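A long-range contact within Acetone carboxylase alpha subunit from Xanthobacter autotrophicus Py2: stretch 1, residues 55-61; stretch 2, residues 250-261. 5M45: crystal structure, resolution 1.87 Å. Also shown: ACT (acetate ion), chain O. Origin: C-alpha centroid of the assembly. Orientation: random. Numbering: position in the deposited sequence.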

# COMPACT_ATOMS: atom_id res chain seq x y z
N ILE A 55 2.24 43.74 -26.30
CA ILE A 55 0.82 43.50 -26.45
C ILE A 55 0.54 41.98 -26.55
O ILE A 55 -0.35 41.46 -25.85
N LEU A 56 1.31 41.28 -27.38
CA LEU A 56 1.19 39.81 -27.47
C LEU A 56 1.57 39.08 -26.19
O LEU A 56 0.92 38.09 -25.81
N TYR A 57 2.63 39.53 -25.51
CA TYR A 57 3.01 38.96 -24.20
C TYR A 57 1.84 39.01 -23.20
O TYR A 57 1.52 38.00 -22.55
N ASN A 58 1.19 40.18 -23.12
CA ASN A 58 0.06 40.40 -22.22
C ASN A 58 -1.17 39.57 -22.63
O ASN A 58 -1.90 39.08 -21.76
N LYS A 59 -1.39 39.40 -23.94
CA LYS A 59 -2.50 38.61 -24.39
C LYS A 59 -2.37 37.12 -24.01
O LYS A 59 -3.34 36.49 -23.59
N LEU A 60 -1.16 36.57 -24.18
CA LEU A 60 -0.90 35.20 -23.76
C LEU A 60 -1.07 35.07 -22.24
O LEU A 60 -1.66 34.08 -21.76
N PHE A 61 -0.53 36.03 -21.50
CA PHE A 61 -0.68 36.04 -20.01
C PHE A 61 -2.16 35.98 -19.59
O PHE A 61 -2.57 35.15 -18.79
N GLU A 250 -5.53 25.76 -28.62
CA GLU A 250 -6.22 26.88 -29.25
C GLU A 250 -5.36 28.14 -29.33
O GLU A 250 -5.34 28.82 -30.35
N VAL A 251 -4.67 28.45 -28.23
CA VAL A 251 -3.77 29.60 -28.16
C VAL A 251 -2.63 29.46 -29.15
O VAL A 251 -2.31 30.41 -29.86
N VAL A 252 -2.02 28.28 -29.23
CA VAL A 252 -0.96 28.03 -30.20
C VAL A 252 -1.48 28.16 -31.65
O VAL A 252 -0.83 28.78 -32.50
N ALA A 253 -2.64 27.58 -31.93
CA ALA A 253 -3.27 27.68 -33.27
C ALA A 253 -3.49 29.14 -33.65
O ALA A 253 -3.19 29.52 -34.75
N GLU A 254 -4.00 29.94 -32.72
CA GLU A 254 -4.28 31.35 -32.99
C GLU A 254 -3.04 32.28 -33.05
O GLU A 254 -2.98 33.12 -33.92
N GLU A 255 -2.09 32.16 -32.12
CA GLU A 255 -0.93 33.10 -32.04
C GLU A 255 0.38 32.56 -32.58
O GLU A 255 1.35 33.33 -32.73
N GLY A 256 0.44 31.26 -32.85
CA GLY A 256 1.64 30.63 -33.39
C GLY A 256 2.53 30.05 -32.31
O GLY A 256 2.63 30.60 -31.21
N ILE A 257 3.14 28.92 -32.63
CA ILE A 257 4.01 28.20 -31.69
C ILE A 257 5.25 29.02 -31.29
O ILE A 257 5.67 28.92 -30.14
N GLU A 258 5.79 29.85 -32.17
CA GLU A 258 7.03 30.59 -31.85
C GLU A 258 6.83 31.56 -30.67
O GLU A 258 7.67 31.64 -29.78
N ALA A 259 5.71 32.29 -30.69
CA ALA A 259 5.39 33.19 -29.60
C ALA A 259 5.13 32.43 -28.28
O ALA A 259 5.62 32.86 -27.22
N TYR A 260 4.36 31.34 -28.33
CA TYR A 260 4.09 30.55 -27.13
C TYR A 260 5.39 29.98 -26.56
O TYR A 260 5.59 29.99 -25.34
N TRP A 261 6.24 29.45 -27.43
CA TRP A 261 7.55 28.86 -27.05
C TRP A 261 8.46 29.88 -26.35
O TRP A 261 9.11 29.56 -25.34

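The contact joins one helical stretch, residues 55-61, to two short helical segments joined at Gly256, residues 250-261, touching residues being at least 191 positions apart in sequence. It is modest in size, burying 313 Å² summed over both sides, and three residues carry most of it: Leu60 with 84 Å² covered, Glu255 with 69 Å² and Leu56 with 46 Å². The helix of stretch 1 runs nearly antiparallel to helix 250-255 (159° between their directions, axes 12.0 Å apart at closest approach) and crosses helix 257-261 at a steep 78°, with a closest approach of 10.9 Å. At such separations the backbones do not touch, and side chains must fill the gap.

Leu60 is the main filler. Its CA-to-CB bond points sideways, yet the m,t rotamer (chi1 -65°, chi2 168°) brings the end of the side chain nearer to stretch 2. Leu60 CD2 lies 3.5 Å from Val251 CG1, an apolar contact with the first helix, and 4.2 Å from CG of Glu255, the aliphatic part of that acid. Leu60 CD1 faces the second helix, 4.0 Å from the backbone O of Ala259. The two methyls thus reach different helices of stretch 2, and Leu60 has the largest covered area of the contact. Val251 points its CB toward stretch 1 and holds chi1 at 167° (t).

Leu56 lies one helical turn earlier, and the backbone hydrogen bond from Leu60 N to Leu56 O, 3.0 Å, ties the two leucines together. Leu56 points its CB toward stretch 2 and its rotamer is t,p (-176°, 57°). Leu56 CD2 meets Ala259 CB at 3.8 Å, while Leu56 CD1 approaches Glu255 OE1 at 3.4 Å, a van der Waals contact with a carboxylate oxygen. Ala259 also points its CB toward stretch 1; the CA atoms of Leu56 and Ala259 are 8.1 Å apart.

Glu255 supplies the polar part of the contact. Its CB points toward stretch 1, and chi1 and chi2 are both m (-52° and -57°). The salt bridge runs from Lys59 NZ to Glu255 OE2 at 2.4 Å, a very short distance for a charged hydrogen bond, with the lysine as donor. Lys59 also points its CB toward stretch 2; its chain runs t, t, p before chi4, at 141°, falls between wells. Opposite charges account for the pairing.

Immediately after Glu255, Gly256 leaves helical geometry with phi 93° and psi 144° and occupies the N-cap position of the next helix. A side chain at these backbone angles would be jammed against the carbonyl O of Glu255, so the turn itself calls for glycine.

The acetate ion, probably from the crystallisation liquor, sits by stretch 1. It accepts hydrogen bonds from two consecutive backbone amides: Ile55 N to ACT O at 2.9 Å (N-H...acceptor angle 159°) and Leu56 N to ACT OXT at 3.2 Å (157°). Each carboxylate oxygen therefore takes one amide.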

# COMPACT_ATOMS: atom_id res chain seq x y z
CB ILE A 55 0.20 44.28 -27.63
CG1 ILE A 55 0.39 45.80 -27.44
CG2 ILE A 55 -1.28 43.91 -27.82
CD1 ILE A 55 -0.04 46.62 -28.66
CB LEU A 56 1.98 39.30 -28.68
CG LEU A 56 1.86 37.80 -28.96
CD1 LEU A 56 0.39 37.40 -29.15
CD2 LEU A 56 2.62 37.46 -30.23
CB TYR A 57 4.23 39.70 -23.63
CG TYR A 57 4.86 39.06 -22.41
CD1 TYR A 57 4.46 39.44 -21.14
CD2 TYR A 57 5.89 38.15 -22.53
CE1 TYR A 57 5.06 38.90 -20.01
CE2 TYR A 57 6.50 37.57 -21.40
CZ TYR A 57 6.08 37.95 -20.15
OH TYR A 57 6.67 37.44 -19.04
CB ASN A 58 -0.34 41.89 -22.17
CG ASN A 58 -1.52 42.15 -21.24
OD1 ASN A 58 -2.64 42.47 -21.67
ND2 ASN A 58 -1.28 41.99 -19.96
CB LYS A 59 -2.71 38.76 -25.91
CG LYS A 59 -3.90 37.94 -26.41
CD LYS A 59 -4.50 38.44 -27.72
CE LYS A 59 -3.59 38.34 -28.91
NZ LYS A 59 -4.44 37.90 -30.12
CB LEU A 60 0.49 34.74 -24.18
CG LEU A 60 0.77 34.65 -25.68
CD1 LEU A 60 2.26 34.48 -25.91
CD2 LEU A 60 0.07 33.46 -26.26
CB PHE A 61 0.02 37.27 -19.40
CG PHE A 61 -0.35 37.54 -17.96
CD1 PHE A 61 0.24 36.83 -16.93
CD2 PHE A 61 -1.27 38.55 -17.65
CE1 PHE A 61 -0.12 37.09 -15.60
CE2 PHE A 61 -1.62 38.81 -16.35
CZ PHE A 61 -1.05 38.08 -15.32
CB GLU A 250 -7.55 27.19 -28.54
CG GLU A 250 -8.65 26.17 -28.85
CD GLU A 250 -9.84 26.14 -27.90
OE1 GLU A 250 -9.88 26.91 -26.91
OE2 GLU A 250 -10.77 25.30 -28.14
CB VAL A 251 -3.26 29.83 -26.70
CG1 VAL A 251 -2.11 30.80 -26.65
CG2 VAL A 251 -4.41 30.34 -25.83
CB VAL A 252 -0.28 26.67 -29.97
CG1 VAL A 252 0.66 26.31 -31.14
CG2 VAL A 252 0.48 26.68 -28.64
CB ALA A 253 -4.58 26.93 -33.32
CB GLU A 254 -5.32 31.91 -32.01
CG GLU A 254 -5.60 33.40 -32.30
CD GLU A 254 -6.82 33.99 -31.59
OE1 GLU A 254 -7.16 33.47 -30.50
OE2 GLU A 254 -7.42 34.99 -32.12
CB GLU A 255 -0.69 33.55 -30.60
CG GLU A 255 -1.89 34.12 -29.87
CD GLU A 255 -2.53 35.32 -30.59
OE1 GLU A 255 -1.84 36.03 -31.37
OE2 GLU A 255 -3.71 35.59 -30.37
CB ILE A 257 4.39 26.77 -32.22
CG1 ILE A 257 5.20 25.97 -31.19
CG2 ILE A 257 5.25 26.85 -33.49
CD1 ILE A 257 4.49 25.70 -29.85
CB GLU A 258 7.58 31.41 -33.02
CG GLU A 258 7.90 30.61 -34.27
CD GLU A 258 9.18 29.87 -34.14
OE1 GLU A 258 10.21 30.51 -34.55
OE2 GLU A 258 9.18 28.69 -33.70
CB ALA A 259 4.18 34.05 -29.96
CB TYR A 260 3.10 29.40 -27.40
CG TYR A 260 2.82 28.57 -26.17
CD1 TYR A 260 1.81 28.93 -25.28
CD2 TYR A 260 3.60 27.45 -25.86
CE1 TYR A 260 1.57 28.21 -24.13
CE2 TYR A 260 3.36 26.71 -24.71
CZ TYR A 260 2.36 27.10 -23.83
OH TYR A 260 2.10 26.40 -22.66
CB TRP A 261 8.20 28.21 -28.28
CG TRP A 261 9.41 27.31 -28.03
CD1 TRP A 261 10.70 27.54 -28.41
CD2 TRP A 261 9.42 26.04 -27.36
NE1 TRP A 261 11.51 26.49 -28.00
CE2 TRP A 261 10.75 25.56 -27.37
CE3 TRP A 261 8.44 25.25 -26.76
CZ2 TRP A 261 11.12 24.34 -26.80
CZ3 TRP A 261 8.80 24.03 -26.20
CH2 TRP A 261 10.13 23.59 -26.24
C ACT O . 3.13 43.95 -29.84
O ACT O . 3.27 44.68 -28.81
OXT ACT O . 2.83 42.73 -29.79
CH3 ACT O . 3.32 44.61 -31.18